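Local coordinates for protein FACT complex subunit POB3 (Chaetomium thermophilum var. thermophilum, PDB 4KHB) that probably serves as a subunit of the FACT histone chaperone, which reorganizes nucleosomes during transcription, DNA replication and DNA repair, at residues Tyr14-Lys19 against Gly71-Asp76; Asn29-Lys34 against Phe42-Ser47; Ala52-Ala57 against Asp76-Glu81. All coordinates share one frame; numbering follows the deposited sequence.

Contact 1: residues Tyr14-Lys19 against Gly71-Asp76; sequences YLDLSK and GVIQLD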
loop_
_atom_site.group_PDB
_atom_site.type_symbol
_atom_site.label_atom_id
_atom_site.label_comp_id
_atom_site.label_asym_id
_atom_site.label_seq_id
_atom_site.Cartn_x
_atom_site.Cartn_y
_atom_site.Cartn_z
ATOM N N TYR H 14 3.084 -12.770 9.362
ATOM C CA TYR H 14 2.434 -13.016 8.079
ATOM C C TYR H 14 3.423 -12.790 6.939
ATOM O O TYR H 14 4.129 -11.776 6.910
ATOM C CB TYR H 14 1.213 -12.105 7.902
ATOM C CG TYR H 14 0.156 -12.236 8.976
ATOM C CD1 TYR H 14 0.227 -11.489 10.146
ATOM C CD2 TYR H 14 -0.923 -13.093 8.811
ATOM C CE1 TYR H 14 -0.744 -11.600 11.124
ATOM C CE2 TYR H 14 -1.898 -13.209 9.781
ATOM C CZ TYR H 14 -1.802 -12.462 10.934
ATOM O OH TYR H 14 -2.772 -12.578 11.904
ATOM N N LEU H 15 3.478 -13.736 6.007
ATOM C CA LEU H 15 4.385 -13.628 4.870
ATOM C C LEU H 15 3.610 -13.231 3.616
ATOM O O LEU H 15 2.718 -13.959 3.172
ATOM C CB LEU H 15 5.146 -14.950 4.672
ATOM C CG LEU H 15 6.089 -15.200 3.486
ATOM C CD1 LEU H 15 5.356 -15.837 2.314
ATOM C CD2 LEU H 15 6.800 -13.926 3.046
ATOM N N ASP H 16 3.981 -12.083 3.046
ATOM C CA ASP H 16 3.370 -11.561 1.819
ATOM C C ASP H 16 1.840 -11.534 1.843
ATOM O O ASP H 16 1.182 -12.076 0.952
ATOM C CB ASP H 16 3.885 -12.319 0.588
ATOM C CG ASP H 16 5.306 -11.926 0.216
ATOM O OD1 ASP H 16 5.730 -10.806 0.580
ATOM O OD2 ASP H 16 5.999 -12.737 -0.433
ATOM N N LEU H 17 1.290 -10.911 2.884
ATOM C CA LEU H 17 -0.157 -10.768 3.059
ATOM C C LEU H 17 -0.841 -12.118 3.204
ATOM O O LEU H 17 -1.976 -12.300 2.759
ATOM C CB LEU H 17 -0.800 -9.951 1.927
ATOM C CG LEU H 17 -0.133 -8.624 1.557
ATOM C CD1 LEU H 17 -1.046 -7.771 0.687
ATOM C CD2 LEU H 17 0.285 -7.874 2.797
ATOM N N SER H 18 -0.144 -13.064 3.825
ATOM C CA SER H 18 -0.732 -14.362 4.103
ATOM C C SER H 18 -1.934 -14.180 5.017
ATOM O O SER H 18 -1.933 -13.330 5.909
ATOM C CB SER H 18 0.292 -15.300 4.747
ATOM O OG SER H 18 0.678 -14.839 6.029
ATOM N N LYS H 19 -2.963 -14.978 4.779
ATOM C CA LYS H 19 -4.146 -14.973 5.622
ATOM C C LYS H 19 -3.863 -15.626 6.970
ATOM O O LYS H 19 -4.471 -15.274 7.980
ATOM C CB LYS H 19 -5.316 -15.660 4.905
ATOM C CG LYS H 19 -5.014 -16.086 3.464
ATOM C CD LYS H 19 -4.200 -17.375 3.366
ATOM C CE LYS H 19 -3.287 -17.355 2.140
ATOM N NZ LYS H 19 -4.015 -17.078 0.870
ATOM N N GLY H 71 12.688 -7.890 -6.407
ATOM C CA GLY H 71 11.612 -8.491 -5.635
ATOM C C GLY H 71 11.516 -7.995 -4.201
ATOM O O GLY H 71 12.511 -7.554 -3.621
ATOM N N VAL H 72 10.315 -8.073 -3.628
ATOM C CA VAL H 72 10.104 -7.711 -2.227
ATOM C C VAL H 72 9.461 -8.836 -1.412
ATOM O O VAL H 72 8.528 -9.498 -1.875
ATOM C CB VAL H 72 9.268 -6.411 -2.073
ATOM C CG1 VAL H 72 10.079 -5.200 -2.489
ATOM C CG2 VAL H 72 7.986 -6.497 -2.884
ATOM N N ILE H 73 9.974 -9.050 -0.203
ATOM C CA ILE H 73 9.384 -10.010 0.725
ATOM C C ILE H 73 8.834 -9.232 1.914
ATOM O O ILE H 73 9.577 -8.528 2.602
ATOM C CB ILE H 73 10.422 -11.038 1.216
ATOM C CG1 ILE H 73 11.024 -11.788 0.027
ATOM C CG2 ILE H 73 9.779 -12.029 2.183
ATOM C CD1 ILE H 73 10.001 -12.572 -0.781
ATOM N N GLN H 74 7.528 -9.350 2.144
ATOM C CA GLN H 74 6.875 -8.615 3.219
ATOM C C GLN H 74 6.546 -9.491 4.425
ATOM O O GLN H 74 5.782 -10.454 4.321
ATOM C CB GLN H 74 5.609 -7.927 2.692
ATOM C CG GLN H 74 5.882 -6.728 1.792
ATOM C CD GLN H 74 4.650 -6.258 1.047
ATOM O OE1 GLN H 74 4.491 -6.518 -0.147
ATOM N NE2 GLN H 74 3.760 -5.572 1.754
ATOM N N LEU H 75 7.142 -9.146 5.563
ATOM C CA LEU H 75 6.866 -9.822 6.822
ATOM C C LEU H 75 6.314 -8.834 7.849
ATOM O O LEU H 75 7.073 -8.025 8.397
ATOM C CB LEU H 75 8.152 -10.454 7.362
ATOM C CG LEU H 75 8.895 -11.446 6.467
ATOM C CD1 LEU H 75 10.336 -11.595 6.922
ATOM C CD2 LEU H 75 8.208 -12.794 6.469
ATOM N N ASP H 76 5.009 -8.889 8.115
ATOM C CA ASP H 76 4.427 -8.019 9.138
ATOM C C ASP H 76 3.822 -8.837 10.281
ATOM O O ASP H 76 3.540 -10.028 10.127
ATOM C CB ASP H 76 3.421 -7.011 8.551
ATOM C CG ASP H 76 2.216 -7.672 7.910
ATOM O OD1 ASP H 76 2.181 -8.917 7.813
ATOM O OD2 ASP H 76 1.292 -6.937 7.498
#
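Y14 and L15 run antiparallel to L75 and D76 at the edge of one sheet of the N-terminal PH domain, where strand 13-15 ends beside strand 72-78. Y14 and D76 form a hydrogen-bonded pair: Y14 N gives a nearly straight bond of 2.9 Å to D76 O, and D76 N returns a more bent one of 3.2 Å to Y14 O. L15 and L75 are the non-hydrogen-bonded pair that follows.

At D16 the chain leaves the strand through a left-handed backbone turn, yet two more hydrogen bonds follow, one of them to a side chain. D16 N reaches Q74 O at 2.7 Å. The reciprocal bond goes to the carboxylate: Q74 N donates to D16 OD1 at 2.8 Å, meeting it on the syn side, 29° out of the carboxylate plane. CG of D16 stands beside its own backbone N (chi1 -75°), which lets main-chain donor and carboxylate acceptor address the same residue. K170 makes a salt bridge to OD1 and a hydrogen bond to Q74 OE1, while Q74 NE2 binds E62 and the carbonyl of M41 in the SPT16D chain. An alanine in place of D16 would probably leave Q74 N without its acceptor and the K170 ammonium without this counter-charge.

On one face of the sheet, L15 CD2 touches I73 CG2 at 3.6 Å and L75 CD2 at 3.9 Å. On the opposite face, that of Y14 and D76, the tyrosine ring and the carboxylate stand 78° apart; D76 OD1 lies against Y14 CB at 3.3 Å, and D76 O sits at the ring edge, in its plane, 3.6 Å from Y14 CD1.

Contact 2: residues Asn29-Lys34 against Phe42-Ser47; sequences NGLGWK and FTLDVS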
loop_
_atom_site.group_PDB
_atom_site.type_symbol
_atom_site.label_atom_id
_atom_site.label_comp_id
_atom_site.label_asym_id
_atom_site.label_seq_id
_atom_site.Cartn_x
_atom_site.Cartn_y
_atom_site.Cartn_z
ATOM N N ASN H 29 22.579 -18.143 7.214
ATOM C CA ASN H 29 22.510 -18.430 5.780
ATOM C C ASN H 29 21.235 -17.929 5.092
ATOM O O ASN H 29 21.092 -18.070 3.875
ATOM C CB ASN H 29 22.688 -19.932 5.516
ATOM C CG ASN H 29 21.583 -20.771 6.127
ATOM O OD1 ASN H 29 21.158 -20.537 7.257
ATOM N ND2 ASN H 29 21.112 -21.760 5.377
ATOM N N GLY H 30 20.312 -17.356 5.863
ATOM C CA GLY H 30 19.086 -16.814 5.294
ATOM C C GLY H 30 17.878 -16.926 6.209
ATOM O O GLY H 30 18.031 -17.109 7.419
ATOM N N LEU H 31 16.676 -16.798 5.646
ATOM C CA LEU H 31 15.465 -16.843 6.466
ATOM C C LEU H 31 14.458 -17.881 5.978
ATOM O O LEU H 31 14.372 -18.175 4.781
ATOM C CB LEU H 31 14.839 -15.443 6.638
ATOM C CG LEU H 31 13.509 -14.914 6.066
ATOM C CD1 LEU H 31 13.439 -15.009 4.558
ATOM C CD2 LEU H 31 12.266 -15.544 6.700
ATOM N N GLY H 32 13.695 -18.423 6.922
ATOM C CA GLY H 32 12.652 -19.376 6.607
ATOM C C GLY H 32 11.375 -19.033 7.341
ATOM O O GLY H 32 11.393 -18.630 8.508
ATOM N N TRP H 33 10.257 -19.216 6.651
ATOM C CA TRP H 33 8.943 -18.976 7.218
ATOM C C TRP H 33 8.089 -20.222 7.043
ATOM O O TRP H 33 8.098 -20.844 5.977
ATOM C CB TRP H 33 8.289 -17.764 6.555
ATOM C CG TRP H 33 6.943 -17.439 7.107
ATOM C CD1 TRP H 33 6.664 -16.674 8.201
ATOM C CD2 TRP H 33 5.683 -17.850 6.569
ATOM N NE1 TRP H 33 5.302 -16.597 8.387
ATOM C CE2 TRP H 33 4.679 -17.309 7.395
ATOM C CE3 TRP H 33 5.307 -18.629 5.471
ATOM C CZ2 TRP H 33 3.320 -17.523 7.155
ATOM C CZ3 TRP H 33 3.962 -18.839 5.234
ATOM C CH2 TRP H 33 2.985 -18.289 6.070
ATOM N N LYS H 34 7.346 -20.579 8.084
ATOM C CA LYS H 34 6.526 -21.780 8.056
ATOM C C LYS H 34 5.150 -21.412 8.602
ATOM O O LYS H 34 5.025 -20.937 9.733
ATOM C CB LYS H 34 7.192 -22.894 8.877
ATOM C CG LYS H 34 6.265 -23.760 9.721
ATOM C CD LYS H 34 6.479 -25.239 9.415
ATOM C CE LYS H 34 7.928 -25.641 9.698
ATOM N NZ LYS H 34 8.058 -26.971 10.355
ATOM N N PHE H 42 8.533 -21.115 3.113
ATOM C CA PHE H 42 9.267 -20.202 2.242
ATOM C C PHE H 42 10.709 -20.067 2.722
ATOM O O PHE H 42 10.975 -20.083 3.927
ATOM C CB PHE H 42 8.592 -18.827 2.232
ATOM C CG PHE H 42 9.424 -17.743 1.605
ATOM C CD1 PHE H 42 9.412 -17.557 0.231
ATOM C CD2 PHE H 42 10.197 -16.894 2.390
ATOM C CE1 PHE H 42 10.166 -16.556 -0.357
ATOM C CE2 PHE H 42 10.956 -15.890 1.808
ATOM C CZ PHE H 42 10.938 -15.724 0.432
ATOM N N THR H 43 11.637 -19.946 1.774
ATOM C CA THR H 43 13.057 -19.838 2.088
ATOM C C THR H 43 13.695 -18.717 1.264
ATOM O O THR H 43 13.326 -18.500 0.107
ATOM C CB THR H 43 13.789 -21.178 1.823
ATOM O OG1 THR H 43 13.296 -22.190 2.713
ATOM C CG2 THR H 43 15.297 -21.038 2.011
ATOM N N LEU H 44 14.654 -18.014 1.860
ATOM C CA LEU H 44 15.404 -16.968 1.169
ATOM C C LEU H 44 16.871 -17.023 1.575
ATOM O O LEU H 44 17.205 -16.840 2.748
ATOM C CB LEU H 44 14.816 -15.590 1.484
ATOM C CG LEU H 44 15.535 -14.355 0.933
ATOM C CD1 LEU H 44 15.472 -14.318 -0.583
ATOM C CD2 LEU H 44 14.940 -13.084 1.520
ATOM N N ASP H 45 17.741 -17.271 0.601
ATOM C CA ASP H 45 19.168 -17.414 0.862
ATOM C C ASP H 45 19.809 -16.049 1.094
ATOM O O ASP H 45 19.393 -15.049 0.501
ATOM C CB ASP H 45 19.844 -18.139 -0.307
ATOM C CG ASP H 45 21.257 -18.578 0.016
ATOM O OD1 ASP H 45 21.417 -19.651 0.640
ATOM O OD2 ASP H 45 22.205 -17.857 -0.358
ATOM N N VAL H 46 20.810 -16.016 1.972
ATOM C CA VAL H 46 21.510 -14.785 2.338
ATOM C C VAL H 46 22.096 -14.054 1.124
ATOM O O VAL H 46 22.212 -12.825 1.113
ATOM C CB VAL H 46 22.612 -15.075 3.396
ATOM C CG1 VAL H 46 23.581 -16.133 2.886
ATOM C CG2 VAL H 46 23.354 -13.806 3.788
ATOM N N SER H 47 22.437 -14.818 0.092
ATOM C CA SER H 47 23.024 -14.254 -1.117
ATOM C C SER H 47 22.060 -13.351 -1.892
ATOM O O SER H 47 22.499 -12.515 -2.685
ATOM C CB SER H 47 23.565 -15.376 -2.007
ATOM O OG SER H 47 22.527 -16.237 -2.431
#
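L31, F42 and L44 share one face of the hairpin formed by strands 30-35 and 42-45, and the L31 methyl CD1 is where they meet. It comes up to the edge of the F42 ring near its plane, 3.8 Å from CE2, and is pressed against L44 CB at 3.4 Å. L31 reaches this spot with CG turned to an unusual, partly eclipsed rotation (chi1 111°). W33 lies on the same face, but its indole leads away from F42, and its NE1 bonds to I13 O; of its side chain, CB stays nearest to F42, 4.5 Å from F42 CB.

Beneath the side chains, L31 with L44 and W33 with F42 are hydrogen-bonded pairs, each joined by two backbone bonds of matching length. G32 faces T43 between them, and G32 CA approaches F42 O at 3.2 Å.

Beyond G30, where a CB would run into L44 O, the ladder ends with V46 N donating to N29 O at 2.8 Å from above the carbonyl plane. Here D45 OD2 accepts from S47 N, an Asx turn, and also from S47 OG, as the chain leaves an antiparallel hairpin, part of the first sheet of the PH fold.

Contact 3: residues Ala52-Ala57 against Asp76-Glu81; sequences AQWSRA and DGFQQE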
loop_
_atom_site.group_PDB
_atom_site.type_symbol
_atom_site.label_atom_id
_atom_site.label_comp_id
_atom_site.label_asym_id
_atom_site.label_seq_id
_atom_site.Cartn_x
_atom_site.Cartn_y
_atom_site.Cartn_z
ATOM N N ALA H 52 16.667 -3.979 3.609
ATOM C CA ALA H 52 15.533 -4.205 4.499
ATOM C C ALA H 52 14.966 -2.905 5.059
ATOM O O ALA H 52 15.716 -1.997 5.426
ATOM C CB ALA H 52 15.930 -5.140 5.630
ATOM N N GLN H 53 13.641 -2.832 5.143
ATOM C CA GLN H 53 12.969 -1.650 5.672
ATOM C C GLN H 53 12.034 -2.013 6.820
ATOM O O GLN H 53 11.391 -3.066 6.804
ATOM C CB GLN H 53 12.183 -0.926 4.571
ATOM C CG GLN H 53 13.035 -0.372 3.435
ATOM C CD GLN H 53 12.194 0.210 2.313
ATOM O OE1 GLN H 53 10.964 0.183 2.367
ATOM N NE2 GLN H 53 12.854 0.741 1.291
ATOM N N TRP H 54 11.961 -1.129 7.810
ATOM C CA TRP H 54 11.115 -1.335 8.977
ATOM C C TRP H 54 10.058 -0.236 9.031
ATOM O O TRP H 54 10.395 0.951 9.010
ATOM C CB TRP H 54 11.993 -1.295 10.226
ATOM C CG TRP H 54 11.267 -1.202 11.526
ATOM C CD1 TRP H 54 11.011 -0.070 12.246
ATOM C CD2 TRP H 54 10.738 -2.291 12.288
ATOM N NE1 TRP H 54 10.339 -0.389 13.402
ATOM C CE2 TRP H 54 10.160 -1.747 13.451
ATOM C CE3 TRP H 54 10.692 -3.672 12.095
ATOM C CZ2 TRP H 54 9.540 -2.541 14.417
ATOM C CZ3 TRP H 54 10.076 -4.457 13.052
ATOM C CH2 TRP H 54 9.514 -3.893 14.199
ATOM N N SER H 55 8.786 -0.627 9.103
ATOM C CA SER H 55 7.692 0.343 9.165
ATOM C C SER H 55 6.401 -0.251 9.724
ATOM O O SER H 55 6.254 -1.472 9.831
ATOM C CB SER H 55 7.426 0.944 7.780
ATOM O OG SER H 55 6.874 -0.022 6.902
ATOM N N ARG H 56 5.463 0.622 10.077
ATOM C CA ARG H 56 4.182 0.191 10.623
ATOM C C ARG H 56 3.191 -0.131 9.510
ATOM O O ARG H 56 3.047 0.630 8.553
ATOM C CB ARG H 56 3.603 1.267 11.545
ATOM C CG ARG H 56 2.266 0.898 12.166
ATOM C CD ARG H 56 2.427 0.475 13.617
ATOM N NE ARG H 56 1.144 0.391 14.308
ATOM C CZ ARG H 56 0.795 1.163 15.332
ATOM N NH1 ARG H 56 1.635 2.083 15.788
ATOM N NH2 ARG H 56 -0.394 1.017 15.900
ATOM N N ALA H 57 2.510 -1.266 9.640
ATOM C CA ALA H 57 1.533 -1.691 8.645
ATOM C C ALA H 57 0.340 -2.321 9.357
ATOM O O ALA H 57 0.262 -2.313 10.585
ATOM C CB ALA H 57 2.088 -2.837 7.813
ATOM N N ASP H 76 5.009 -8.889 8.115
ATOM C CA ASP H 76 4.427 -8.019 9.138
ATOM C C ASP H 76 3.822 -8.837 10.281
ATOM O O ASP H 76 3.540 -10.028 10.127
ATOM C CB ASP H 76 3.421 -7.011 8.551
ATOM C CG ASP H 76 2.216 -7.672 7.910
ATOM O OD1 ASP H 76 2.181 -8.917 7.813
ATOM O OD2 ASP H 76 1.292 -6.937 7.498
ATOM N N GLY H 77 3.620 -8.185 11.422
ATOM C CA GLY H 77 3.108 -8.844 12.610
ATOM C C GLY H 77 4.126 -8.785 13.731
ATOM O O GLY H 77 3.900 -9.312 14.823
ATOM N N PHE H 78 5.250 -8.126 13.469
ATOM C CA PHE H 78 6.266 -7.938 14.495
ATOM C C PHE H 78 5.777 -6.939 15.534
ATOM O O PHE H 78 4.919 -6.099 15.251
ATOM C CB PHE H 78 7.575 -7.440 13.881
ATOM C CG PHE H 78 8.264 -8.447 13.007
ATOM C CD1 PHE H 78 9.081 -9.425 13.562
ATOM C CD2 PHE H 78 8.124 -8.396 11.628
ATOM C CE1 PHE H 78 9.728 -10.349 12.758
ATOM C CE2 PHE H 78 8.769 -9.314 10.816
ATOM C CZ PHE H 78 9.572 -10.293 11.381
ATOM N N GLN H 79 6.327 -7.028 16.739
ATOM C CA GLN H 79 6.037 -6.038 17.765
ATOM C C GLN H 79 7.083 -4.936 17.686
ATOM O O GLN H 79 8.176 -5.151 17.158
ATOM C CB GLN H 79 6.040 -6.681 19.154
ATOM C CG GLN H 79 5.021 -7.803 19.307
ATOM C CD GLN H 79 3.731 -7.327 19.941
ATOM O OE1 GLN H 79 3.732 -6.764 21.035
ATOM N NE2 GLN H 79 2.616 -7.548 19.251
ATOM N N GLN H 80 6.737 -3.755 18.189
ATOM C CA GLN H 80 7.642 -2.612 18.177
ATOM C C GLN H 80 8.944 -2.927 18.915
ATOM O O GLN H 80 10.009 -2.414 18.566
ATOM C CB GLN H 80 6.954 -1.392 18.804
ATOM C CG GLN H 80 7.763 -0.100 18.737
ATOM C CD GLN H 80 6.947 1.125 19.111
ATOM O OE1 GLN H 80 6.534 1.282 20.260
ATOM N NE2 GLN H 80 6.712 1.998 18.141
ATOM N N GLU H 81 8.844 -3.780 19.930
ATOM C CA GLU H 81 9.992 -4.178 20.739
ATOM C C GLU H 81 10.987 -5.040 19.955
ATOM O O GLU H 81 12.142 -5.202 20.364
ATOM C CB GLU H 81 9.506 -4.922 21.994
ATOM C CG GLU H 81 9.934 -6.383 22.091
ATOM C CD GLU H 81 9.033 -7.200 22.997
ATOM O OE1 GLU H 81 9.556 -8.030 23.771
ATOM O OE2 GLU H 81 7.799 -7.019 22.928
#
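A G1 beta bulge at the end of strand 72-78, where G77 and F78 both face Y61 of strand 61-66, is the centre of this contact, and the chain around it is reached from strand 51-56, one strand further on in the sheet. A57, just past the end of that strand, meets D76 just before the bulge, and W54 meets F78 in it and the backbone after it. The two touching parts run 110° apart and share no hydrogen bond, so the contact rests on van der Waals packing, much of it an indole against backbone.

W54 carries most of it. Its CG is anti to the backbone N (chi1 168°), and the six-membered ring of the indole extends toward the chain leaving the bulge. CH2 meets Q79 O at 3.5 Å; this oxygen sits at the ring edge, in the plane of the indole. The neighbouring corner, CZ3, packs on F78 CB at 4.0 Å, the two side chains passing at a slant. The phenyl ring of F78 leads away from the tryptophan and meets F10 edge-to-face. W54 is further enclosed by the ring of Y61, its plane about 10° from that of the indole, and by Y83.

At the other end, A57 CB stays 4.2 Å from D76 OD2, a loose touch. A57 also packs on G42 of the SPT16D chain, whose R43 bonds to R56 O and S55 OG, so this corner faces the heterodimer partner.

W54 and F78 both pack on L86 of helix 83-92, the helix that covers one end of the strands in the PH fold.

From the N terminus, the chain enters contact 1 at strand 13-15, and the loop closed there spans 51 residues before the segment on strand 72-78 is reached. Contact 2 is nested inside it, a short hairpin with seven residues between its segments. Strand 51-56 then opens contact 3, which closes just after contact 1 and crosses it, with D76 shared. Contacts 1 and 3 therefore both use strand 72-78 of the second sheet, whereas contact 2 belongs to the first. The sheets touch, among other places, where I73 CD1 packs on F42 CZ and L15 CB on the W33 indole; contacts 2 and 3 do not touch, their nearest atoms being about 7 Å apart.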